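Local coordinates for protein beta-porphyranase A (Bacteroides plebeius, PDB 4AW7) that hydrolyses the sulfated red-algal polysaccharide porphyran at its beta-1,4 linkages between galactose and 6-sulfated L-galactose, releasing mostly disaccharides, at residues P74-Y88 and I118-Y131. Residues are numbered along the deposited sequence; the frame is centred on the assembly and turned at random.
Sequences PYSYAYNKTHEVGKY and IDVQAAGAWSAEYY. With L6S (6-O-sulfo-alpha-L-galactopyranose), chain B.
The indole of Trp-126 has Tyr-88 stacked on one face and Tyr-130 CB over the other. The stack is offset: the Tyr-88 ring and the five-membered ring lie with centroids 4.4 Å apart and planes at 8°, and Trp-126 CB sits over the Tyr-88 face. Tyr-77 CD1 lies at the indole rim near CZ2, while the pyrrole edge around CD1 turns toward the face of Tyr-75 in an offset edge-to-face pair. With its CG anti to the backbone N (chi1 169°), Trp-126 extends into a hole formed by Pro-74, Tyr-75, Tyr-77 and Ala-78. There Trp-126 NE1 donates a nearly straight bond to Pro-74 O (2.8 Å), within the indole plane; Ala-78 N reaches the same oxygen from the opposite face of its carbonyl. Tyr-75 OH likewise donates to Ala-123 O at 2.6 Å, across from Ser-127 N, so two helical carbonyls each accept two bonds. Pro-74 itself wedges among Trp-126, Ser-127, Tyr-130 and Tyr-131, its CA over the Tyr-130 face. Tyr-77 carries Tyr-130 on one face, with Tyr-130 CE1 3.3 Å from Tyr-77 CG, and Lys-81 NZ over the centre of the other. Bent at chi2 and chi4, Lys-81 brings NZ to sulfate oxygen O1S of the bound 6-sulfated L-galactose (3.0 Å), linking the packing to substrate recognition. Farther along, a water bridges Gly-86 O and Asp-119 N, the latter residue N-capping its helix. Helices 74-82 and 120-131 cross nearly perpendicularly (95°) beside the parallel sheet of the catalytic domain, with Tyr-75 and Ser-127 against helix 160-179 and Pro-74 and Tyr-131 on strand 136-142.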
ATOM      1  N   PRO A  74      -7.195  13.470  19.098  1.00 10.43           N
ATOM      2  CA  PRO A  74      -7.796  13.725  20.425  1.00 10.85           C
ATOM      3  C   PRO A  74      -6.781  13.826  21.540  1.00 11.49           C
ATOM      4  O   PRO A  74      -7.041  14.522  22.545  1.00 12.79           O
ATOM      5  CB  PRO A  74      -8.704  12.503  20.651  1.00 11.86           C
ATOM      6  CG  PRO A  74      -8.908  11.903  19.277  1.00 12.25           C
ATOM      7  CD  PRO A  74      -7.700  12.236  18.487  1.00 11.15           C
ATOM      8  N   TYR A  75      -5.668  13.105  21.413  1.00 10.98           N
ATOM      9  CA  TYR A  75      -4.724  12.961  22.527  1.00 11.27           C
ATOM     10  C   TYR A  75      -3.744  14.118  22.562  1.00 11.15           C
ATOM     11  O   TYR A  75      -3.433  14.648  23.647  1.00 13.06           O
ATOM     12  CB  TYR A  75      -4.084  11.548  22.521  1.00 11.14           C
ATOM     13  CG  TYR A  75      -5.158  10.528  22.539  1.00 10.99           C
ATOM     14  CD1 TYR A  75      -5.901  10.301  23.707  1.00 10.82           C
ATOM     15  CD2 TYR A  75      -5.547   9.854  21.397  1.00 10.84           C
ATOM     16  CE1 TYR A  75      -6.976   9.457  23.711  1.00 11.51           C
ATOM     17  CE2 TYR A  75      -6.619   8.994  21.399  1.00 11.56           C
ATOM     18  CZ  TYR A  75      -7.366   8.814  22.564  1.00 10.62           C
ATOM     19  OH  TYR A  75      -8.465   7.932  22.516  1.00 11.37           O
ATOM     20  N   SER A  76      -3.331  14.599  21.390  1.00 12.16           N
ATOM     21  CA  SER A  76      -2.524  15.810  21.305  1.00 13.23           C
ATOM     22  C   SER A  76      -3.421  17.023  21.698  1.00 14.15           C
ATOM     23  O   SER A  76      -3.004  17.882  22.490  1.00 15.45           O
ATOM     24  CB  SER A  76      -1.794  15.913  19.927  1.00 15.59           C
ATOM     25  OG  SER A  76      -2.614  15.513  18.860  1.00 18.44           O
ATOM     26  N   TYR A  77      -4.674  17.047  21.243  1.00 13.72           N
ATOM     27  CA  TYR A  77      -5.591  18.127  21.647  1.00 14.37           C
ATOM     28  C   TYR A  77      -5.794  18.142  23.171  1.00 14.72           C
ATOM     29  O   TYR A  77      -5.706  19.181  23.820  1.00 16.75           O
ATOM     30  CB  TYR A  77      -6.927  17.928  20.944  1.00 14.32           C
ATOM     31  CG  TYR A  77      -8.012  18.908  21.373  1.00 16.89           C
ATOM     32  CD1 TYR A  77      -8.790  18.646  22.498  1.00 17.95           C
ATOM     33  CD2 TYR A  77      -8.276  20.082  20.654  1.00 17.97           C
ATOM     34  CE1 TYR A  77      -9.776  19.520  22.920  1.00 20.10           C
ATOM     35  CE2 TYR A  77      -9.270  20.974  21.074  1.00 20.45           C
ATOM     36  CZ  TYR A  77     -10.017  20.677  22.208  1.00 20.95           C
ATOM     37  OH  TYR A  77     -11.024  21.520  22.646  1.00 24.41           O
ATOM     38  N   ALA A  78      -6.058  16.973  23.753  1.00 14.54           N
ATOM     39  CA  ALA A  78      -6.337  16.884  25.192  1.00 15.06           C
ATOM     40  C   ALA A  78      -5.125  17.256  26.012  1.00 15.43           C
ATOM     41  O   ALA A  78      -5.256  17.999  26.996  1.00 16.87           O
ATOM     42  CB  ALA A  78      -6.860  15.514  25.610  1.00 14.81           C
ATOM     43  N   TYR A  79      -3.955  16.743  25.660  1.00 15.47           N
ATOM     44  CA  TYR A  79      -2.741  17.037  26.430  1.00 15.34           C
ATOM     45  C   TYR A  79      -2.442  18.526  26.403  1.00 16.86           C
ATOM     46  O   TYR A  79      -2.027  19.110  27.403  1.00 18.43           O
ATOM     47  CB  TYR A  79      -1.549  16.186  25.968  1.00 14.99           C
ATOM     48  CG  TYR A  79      -0.355  16.411  26.852  1.00 15.41           C
ATOM     49  CD1 TYR A  79      -0.142  15.620  27.997  1.00 16.22           C
ATOM     50  CD2 TYR A  79       0.573  17.397  26.556  1.00 16.80           C
ATOM     51  CE1 TYR A  79       0.954  15.871  28.838  1.00 17.41           C
ATOM     52  CE2 TYR A  79       1.652  17.629  27.384  1.00 18.53           C
ATOM     53  CZ  TYR A  79       1.841  16.869  28.512  1.00 18.36           C
ATOM     54  OH  TYR A  79       2.918  17.149  29.325  1.00 23.25           O
ATOM     55  N   ASN A  80      -2.729  19.162  25.272  1.00 17.76           N
ATOM     56  CA  ASN A  80      -2.537  20.613  25.126  1.00 19.29           C
ATOM     57  C   ASN A  80      -3.384  21.412  26.129  1.00 19.77           C
ATOM     58  O   ASN A  80      -2.956  22.493  26.568  1.00 22.28           O
ATOM     59  CB  ASN A  80      -2.815  21.020  23.672  1.00 19.78           C
ATOM     60  CG  ASN A  80      -2.719  22.505  23.431  1.00 22.19           C
ATOM     61  OD1 ASN A  80      -3.740  23.178  23.411  1.00 28.44           O
ATOM     62  ND2 ASN A  80      -1.525  23.000  23.198  1.00 24.16           N
ATOM     63  N   LYS A  81      -4.516  20.845  26.527  1.00 20.43           N
ATOM     64  CA  LYS A  81      -5.399  21.468  27.546  1.00 21.39           C
ATOM     65  C   LYS A  81      -5.040  21.075  28.976  1.00 23.36           C
ATOM     66  O   LYS A  81      -5.015  21.935  29.854  1.00 24.14           O
ATOM     67  CB  LYS A  81      -6.858  21.089  27.315  1.00 21.72           C
ATOM     68  CG  LYS A  81      -7.378  21.331  25.889  1.00 22.93           C
ATOM     69  CD  LYS A  81      -7.175  22.753  25.407  1.00 23.94           C
ATOM     70  CE  LYS A  81      -7.502  22.912  23.909  1.00 26.41           C
ATOM     71  NZ  LYS A  81      -6.630  21.953  23.040  1.00 26.38           N
ATOM     72  N   THR A  82      -4.804  19.790  29.241  1.00 23.99           N
ATOM     73  CA  THR A  82      -4.688  19.311  30.633  1.00 23.48           C
ATOM     74  C   THR A  82      -3.246  19.147  31.090  1.00 23.60           C
ATOM     75  O   THR A  82      -2.975  19.106  32.310  1.00 23.46           O
ATOM     76  CB  THR A  82      -5.409  17.975  30.845  1.00 22.34           C
ATOM     77  OG1 THR A  82      -4.691  16.943  30.139  1.00 18.41           O
ATOM     78  CG2 THR A  82      -6.844  18.008  30.350  1.00 21.95           C
ATOM     79  N   HIS A  83      -2.337  19.011  30.131  1.00 20.87           N
ATOM     80  CA  HIS A  83      -0.911  18.725  30.365  1.00 21.27           C
ATOM     81  C   HIS A  83      -0.685  17.475  31.225  1.00 19.85           C
ATOM     82  O   HIS A  83       0.341  17.343  31.911  1.00 20.57           O
ATOM     83  CB  HIS A  83      -0.175  19.982  30.865  1.00 23.44           C
ATOM     84  CG  HIS A  83      -0.226  21.114  29.873  1.00 27.69           C
ATOM     85  ND1 HIS A  83       0.584  21.163  28.754  1.00 34.62           N
ATOM     86  CD2 HIS A  83      -1.026  22.206  29.804  1.00 33.20           C
ATOM     87  CE1 HIS A  83       0.312  22.257  28.062  1.00 36.30           C
ATOM     88  NE2 HIS A  83      -0.658  22.908  28.678  1.00 36.24           N
ATOM     89  N   GLU A  84      -1.594  16.519  31.125  1.00 17.68           N
ATOM     90  CA  GLU A  84      -1.456  15.253  31.814  1.00 18.27           C
ATOM     91  C   GLU A  84      -1.979  14.142  30.917  1.00 16.36           C
ATOM     92  O   GLU A  84      -3.132  14.174  30.513  1.00 15.98           O
ATOM     93  CB  GLU A  84      -2.265  15.251  33.113  1.00 20.56           C
ATOM     94  CG  GLU A  84      -1.734  16.061  34.275  1.00 26.09           C
ATOM     95  CD  GLU A  84      -2.530  15.754  35.548  1.00 31.67           C
ATOM     96  OE1 GLU A  84      -2.462  14.603  36.043  1.00 37.24           O
ATOM     97  OE2 GLU A  84      -3.265  16.641  36.014  1.00 37.79           O
ATOM     98  N   VAL A  85      -1.160  13.103  30.731  1.00 14.29           N
ATOM     99  CA  VAL A  85      -1.569  11.939  29.963  1.00 14.20           C
ATOM    100  C   VAL A  85      -2.786  11.302  30.618  1.00 14.86           C
ATOM    101  O   VAL A  85      -2.870  11.247  31.857  1.00 15.82           O
ATOM    102  CB  VAL A  85      -0.414  10.928  29.802  1.00 13.50           C
ATOM    103  CG1 VAL A  85       0.049  10.351  31.142  1.00 13.97           C
ATOM    104  CG2 VAL A  85      -0.824   9.823  28.852  1.00 14.37           C
ATOM    105  N   GLY A  86      -3.735  10.830  29.821  1.00 14.83           N
ATOM    106  CA  GLY A  86      -4.863  10.119  30.331  1.00 15.27           C
ATOM    107  C   GLY A  86      -5.899  10.936  31.064  1.00 16.51           C
ATOM    108  O   GLY A  86      -6.794  10.326  31.677  1.00 18.48           O
ATOM    109  N   LYS A  87      -5.765  12.255  31.008  1.00 16.73           N
ATOM    110  CA  LYS A  87      -6.744  13.162  31.610  1.00 18.33           C
ATOM    111  C   LYS A  87      -7.304  14.068  30.506  1.00 18.09           C
ATOM    112  O   LYS A  87      -6.548  14.730  29.786  1.00 17.88           O
ATOM    113  CB  LYS A  87      -6.062  13.979  32.690  1.00 19.90           C
ATOM    114  CG  LYS A  87      -5.375  13.163  33.797  1.00 25.78           C
ATOM    115  CD  LYS A  87      -6.273  12.769  34.980  1.00 32.10           C
ATOM    116  CE  LYS A  87      -6.955  11.422  34.788  1.00 34.39           C
ATOM    117  NZ  LYS A  87      -6.966  10.620  36.051  1.00 36.99           N
ATOM    118  N   TYR A  88      -8.635  14.122  30.414  1.00 17.81           N
ATOM    119  CA  TYR A  88      -9.320  14.724  29.261  1.00 18.40           C
ATOM    120  C   TYR A  88     -10.177  15.916  29.695  1.00 19.33           C
ATOM    121  O   TYR A  88     -10.762  15.910  30.797  1.00 20.77           O
ATOM    122  CB  TYR A  88     -10.124  13.646  28.521  1.00 18.14           C
ATOM    123  CG  TYR A  88      -9.221  12.485  28.206  1.00 15.88           C
ATOM    124  CD1 TYR A  88      -8.144  12.640  27.340  1.00 15.66           C
ATOM    125  CD2 TYR A  88      -9.393  11.262  28.813  1.00 15.02           C
ATOM    126  CE1 TYR A  88      -7.252  11.600  27.095  1.00 15.24           C
ATOM    127  CE2 TYR A  88      -8.540  10.209  28.545  1.00 15.16           C
ATOM    128  CZ  TYR A  88      -7.435  10.400  27.698  1.00 13.79           C
ATOM    129  OH  TYR A  88      -6.555   9.350  27.455  1.00 15.13           O
ATOM    130  N   ILE A 118      -2.931   4.165  32.334  1.00 13.58           N
ATOM    131  CA  ILE A 118      -4.017   4.865  31.648  1.00 13.51           C
ATOM    132  C   ILE A 118      -5.337   4.105  31.716  1.00 12.76           C
ATOM    133  O   ILE A 118      -5.374   2.880  31.597  1.00 14.00           O
ATOM    134  CB  ILE A 118      -3.617   5.188  30.165  1.00 12.62           C
ATOM    135  CG1 ILE A 118      -4.549   6.234  29.572  1.00 13.86           C
ATOM    136  CG2 ILE A 118      -3.519   3.935  29.338  1.00 13.12           C
ATOM    137  CD1 ILE A 118      -4.004   6.819  28.276  1.00 14.74           C
ATOM    138  N   ASP A 119      -6.434   4.870  31.878  1.00 13.24           N
ATOM    139  CA  ASP A 119      -7.771   4.331  31.832  1.00 14.46           C
ATOM    140  C   ASP A 119      -8.147   4.191  30.343  1.00 13.95           C
ATOM    141  O   ASP A 119      -8.493   5.160  29.678  1.00 13.54           O
ATOM    142  CB  ASP A 119      -8.737   5.259  32.593  1.00 15.13           C
ATOM    143  CG  ASP A 119     -10.198   4.785  32.552  1.00 16.42           C
ATOM    144  OD1 ASP A 119     -10.564   3.906  31.765  1.00 17.47           O
ATOM    145  OD2 ASP A 119     -11.003   5.289  33.399  1.00 22.24           O
ATOM    146  N   VAL A 120      -8.042   2.982  29.843  1.00 14.08           N
ATOM    147  CA  VAL A 120      -8.248   2.697  28.441  1.00 14.81           C
ATOM    148  C   VAL A 120      -9.701   2.963  27.996  1.00 14.39           C
ATOM    149  O   VAL A 120      -9.948   3.459  26.901  1.00 13.55           O
ATOM    150  CB  VAL A 120      -7.873   1.214  28.178  1.00 17.40           C
ATOM    151  CG1 VAL A 120      -8.252   0.802  26.856  1.00 19.10           C
ATOM    152  CG2 VAL A 120      -6.358   0.966  28.380  1.00 19.32           C
ATOM    153  N   GLN A 121     -10.670   2.647  28.851  1.00 13.46           N
ATOM    154  CA  GLN A 121     -12.061   2.938  28.513  1.00 13.84           C
ATOM    155  C   GLN A 121     -12.297   4.456  28.429  1.00 13.53           C
ATOM    156  O   GLN A 121     -12.906   4.927  27.470  1.00 14.05           O
ATOM    157  CB  GLN A 121     -13.017   2.204  29.488  1.00 15.14           C
ATOM    158  CG  GLN A 121     -13.023   0.651  29.236  1.00 18.66           C
ATOM    159  CD  GLN A 121     -13.496   0.284  27.772  1.00 20.87           C
ATOM    160  OE1 GLN A 121     -14.505   0.774  27.379  1.00 25.64           O
ATOM    161  NE2 GLN A 121     -12.760  -0.513  26.999  1.00 21.47           N
ATOM    162  N   ALA A 122     -11.733   5.241  29.342  1.00 13.61           N
ATOM    163  CA  ALA A 122     -11.849   6.689  29.293  1.00 14.42           C
ATOM    164  C   ALA A 122     -11.147   7.244  28.044  1.00 13.38           C
ATOM    165  O   ALA A 122     -11.611   8.226  27.461  1.00 13.98           O
ATOM    166  CB  ALA A 122     -11.322   7.394  30.570  1.00 14.93           C
ATOM    167  N   ALA A 123      -9.995   6.690  27.697  1.00 12.60           N
ATOM    168  CA  ALA A 123      -9.270   7.148  26.515  1.00 11.47           C
ATOM    169  C   ALA A 123     -10.146   6.947  25.279  1.00 11.62           C
ATOM    170  O   ALA A 123     -10.245   7.842  24.440  1.00 12.89           O
ATOM    171  CB  ALA A 123      -7.926   6.401  26.391  1.00 12.48           C
ATOM    172  N   GLY A 124     -10.758   5.779  25.171  1.00 11.10           N
ATOM    173  CA  GLY A 124     -11.639   5.483  24.054  1.00 12.64           C
ATOM    174  C   GLY A 124     -12.859   6.389  24.036  1.00 12.68           C
ATOM    175  O   GLY A 124     -13.265   6.936  22.986  1.00 13.21           O
ATOM    176  N   ALA A 125     -13.477   6.568  25.203  1.00 12.93           N
ATOM    177  CA  ALA A 125     -14.618   7.484  25.305  1.00 12.89           C
ATOM    178  C   ALA A 125     -14.257   8.883  24.868  1.00 12.75           C
ATOM    179  O   ALA A 125     -15.052   9.561  24.204  1.00 14.04           O
ATOM    180  CB  ALA A 125     -15.172   7.491  26.756  1.00 13.47           C
ATOM    181  N   TRP A 126     -13.057   9.341  25.190  1.00 12.63           N
ATOM    182  CA  TRP A 126     -12.634  10.666  24.832  1.00 12.71           C
ATOM    183  C   TRP A 126     -12.536  10.794  23.314  1.00 12.18           C
ATOM    184  O   TRP A 126     -12.891  11.839  22.781  1.00 13.08           O
ATOM    185  CB  TRP A 126     -11.311  11.055  25.511  1.00 12.26           C
ATOM    186  CG  TRP A 126     -10.750  12.282  24.966  1.00 13.22           C
ATOM    187  CD1 TRP A 126      -9.621  12.399  24.221  1.00 14.30           C
ATOM    188  CD2 TRP A 126     -11.348  13.594  25.001  1.00 14.57           C
ATOM    189  NE1 TRP A 126      -9.447  13.687  23.824  1.00 14.86           N
ATOM    190  CE2 TRP A 126     -10.485  14.457  24.298  1.00 14.69           C
ATOM    191  CE3 TRP A 126     -12.509  14.125  25.593  1.00 15.19           C
ATOM    192  CZ2 TRP A 126     -10.768  15.823  24.127  1.00 17.27           C
ATOM    193  CZ3 TRP A 126     -12.776  15.482  25.435  1.00 18.27           C
ATOM    194  CH2 TRP A 126     -11.918  16.307  24.705  1.00 18.97           C
ATOM    195  N   SER A 127     -11.994   9.805  22.597  1.00 11.76           N
ATOM    196  CA  SER A 127     -11.933   9.951  21.147  0.50 11.78           C
ATOM    197  C   SER A 127     -13.320  10.207  20.595  1.00 12.01           C
ATOM    198  O   SER A 127     -13.491  11.053  19.720  1.00 13.01           O
ATOM    199  CB  SER A 127     -11.278   8.745  20.467  0.50 11.60           C
ATOM    200  OG  SER A 127     -12.032   7.539  20.544  0.50 10.52           O
ATOM    201  N   ALA A 128     -14.307   9.453  21.077  1.00 12.09           N
ATOM    202  CA  ALA A 128     -15.687   9.624  20.607  1.00 13.09           C
ATOM    203  C   ALA A 128     -16.283  10.952  21.019  1.00 13.58           C
ATOM    204  O   ALA A 128     -16.972  11.582  20.235  1.00 14.29           O
ATOM    205  CB  ALA A 128     -16.551   8.465  21.005  1.00 13.73           C
ATOM    206  N   GLU A 129     -15.979  11.421  22.227  1.00 13.13           N
ATOM    207  CA  GLU A 129     -16.482  12.708  22.648  0.50 13.85           C
ATOM    208  C   GLU A 129     -15.854  13.868  21.831  1.00 14.37           C
ATOM    209  O   GLU A 129     -16.553  14.798  21.411  1.00 15.72           O
ATOM    210  CB  GLU A 129     -16.238  12.811  24.157  0.50 14.53           C
ATOM    211  CG  GLU A 129     -16.597  14.121  24.820  0.50 14.30           C
ATOM    212  CD  GLU A 129     -18.092  14.393  24.959  0.50 16.16           C
ATOM    213  OE1 GLU A 129     -18.913  13.534  24.596  0.50 17.13           O
ATOM    214  OE2 GLU A 129     -18.410  15.481  25.479  0.50 20.28           O
ATOM    215  N   TYR A 130     -14.549  13.802  21.599  1.00 13.95           N
ATOM    216  CA  TYR A 130     -13.835  14.804  20.850  1.00 13.36           C
ATOM    217  C   TYR A 130     -14.402  14.876  19.423  1.00 13.17           C
ATOM    218  O   TYR A 130     -14.792  15.952  18.963  1.00 14.57           O
ATOM    219  CB  TYR A 130     -12.335  14.428  20.781  1.00 13.86           C
ATOM    220  CG  TYR A 130     -11.518  15.357  19.921  1.00 14.43           C
ATOM    221  CD1 TYR A 130     -11.189  16.630  20.355  1.00 16.63           C
ATOM    222  CD2 TYR A 130     -11.062  14.962  18.653  1.00 14.50           C
ATOM    223  CE1 TYR A 130     -10.430  17.474  19.568  1.00 17.37           C
ATOM    224  CE2 TYR A 130     -10.307  15.802  17.889  1.00 16.23           C
ATOM    225  CZ  TYR A 130      -9.997  17.054  18.338  1.00 17.34           C
ATOM    226  OH  TYR A 130      -9.252  17.928  17.585  1.00 21.08           O
ATOM    227  N   TYR A 131     -14.483  13.746  18.722  1.00 12.41           N
ATOM    228  CA  TYR A 131     -14.927  13.777  17.338  1.00 12.71           C
ATOM    229  C   TYR A 131     -16.427  14.040  17.186  1.00 13.24           C
ATOM    230  O   TYR A 131     -16.838  14.725  16.250  1.00 13.21           O
ATOM    231  CB  TYR A 131     -14.469  12.514  16.607  1.00 12.01           C
ATOM    232  CG  TYR A 131     -12.975  12.487  16.289  1.00 11.23           C
ATOM    233  CD1 TYR A 131     -12.376  13.516  15.590  1.00 12.23           C
ATOM    234  CD2 TYR A 131     -12.175  11.415  16.679  1.00 11.69           C
ATOM    235  CE1 TYR A 131     -11.039  13.490  15.279  1.00 12.52           C
ATOM    236  CE2 TYR A 131     -10.826  11.372  16.356  1.00 12.47           C
ATOM    237  CZ  TYR A 131     -10.258  12.405  15.680  1.00 12.33           C
ATOM    238  OH  TYR A 131      -8.904  12.370  15.354  1.00 13.29           O
TER
HETATM  239  O1S L6S B   6      -6.656  23.145  20.320  1.00 26.50           O
HETATM  240  O2S L6S B   6      -5.007  21.424  20.874  1.00 28.67           O
HETATM  241  O3S L6S B   6      -5.970  21.528  18.599  1.00 27.72           O
HETATM  242  C1  L6S B   6      -0.557  23.969  19.694  1.00 26.10           C
HETATM  243  C2  L6S B   6      -0.036  25.239  20.412  1.00 28.39           C
HETATM  244  C3  L6S B   6      -0.904  26.449  20.071  1.00 28.19           C
HETATM  245  C4  L6S B   6      -2.377  26.129  20.412  1.00 27.32           C
HETATM  246  C5  L6S B   6      -2.826  24.855  19.653  1.00 25.39           C
HETATM  247  C6  L6S B   6      -4.226  24.441  20.034  1.00 26.54           C
HETATM  248  O2  L6S B   6       1.313  25.537  20.020  1.00 31.41           O
HETATM  249  O3  L6S B   6      -0.488  27.588  20.819  1.00 31.06           O
HETATM  250  O4  L6S B   6      -2.505  25.943  21.847  1.00 27.81           O
HETATM  251  O5  L6S B   6      -1.940  23.693  19.929  1.00 26.24           O
HETATM  252  O6  L6S B   6      -4.559  23.272  19.294  1.00 27.33           O
HETATM  253  S1  L6S B   6      -5.535  22.314  19.793  0.50 21.01           S
HETATM  254  O   HOH W   1      -6.093   7.671  32.734  1.00 20.85           O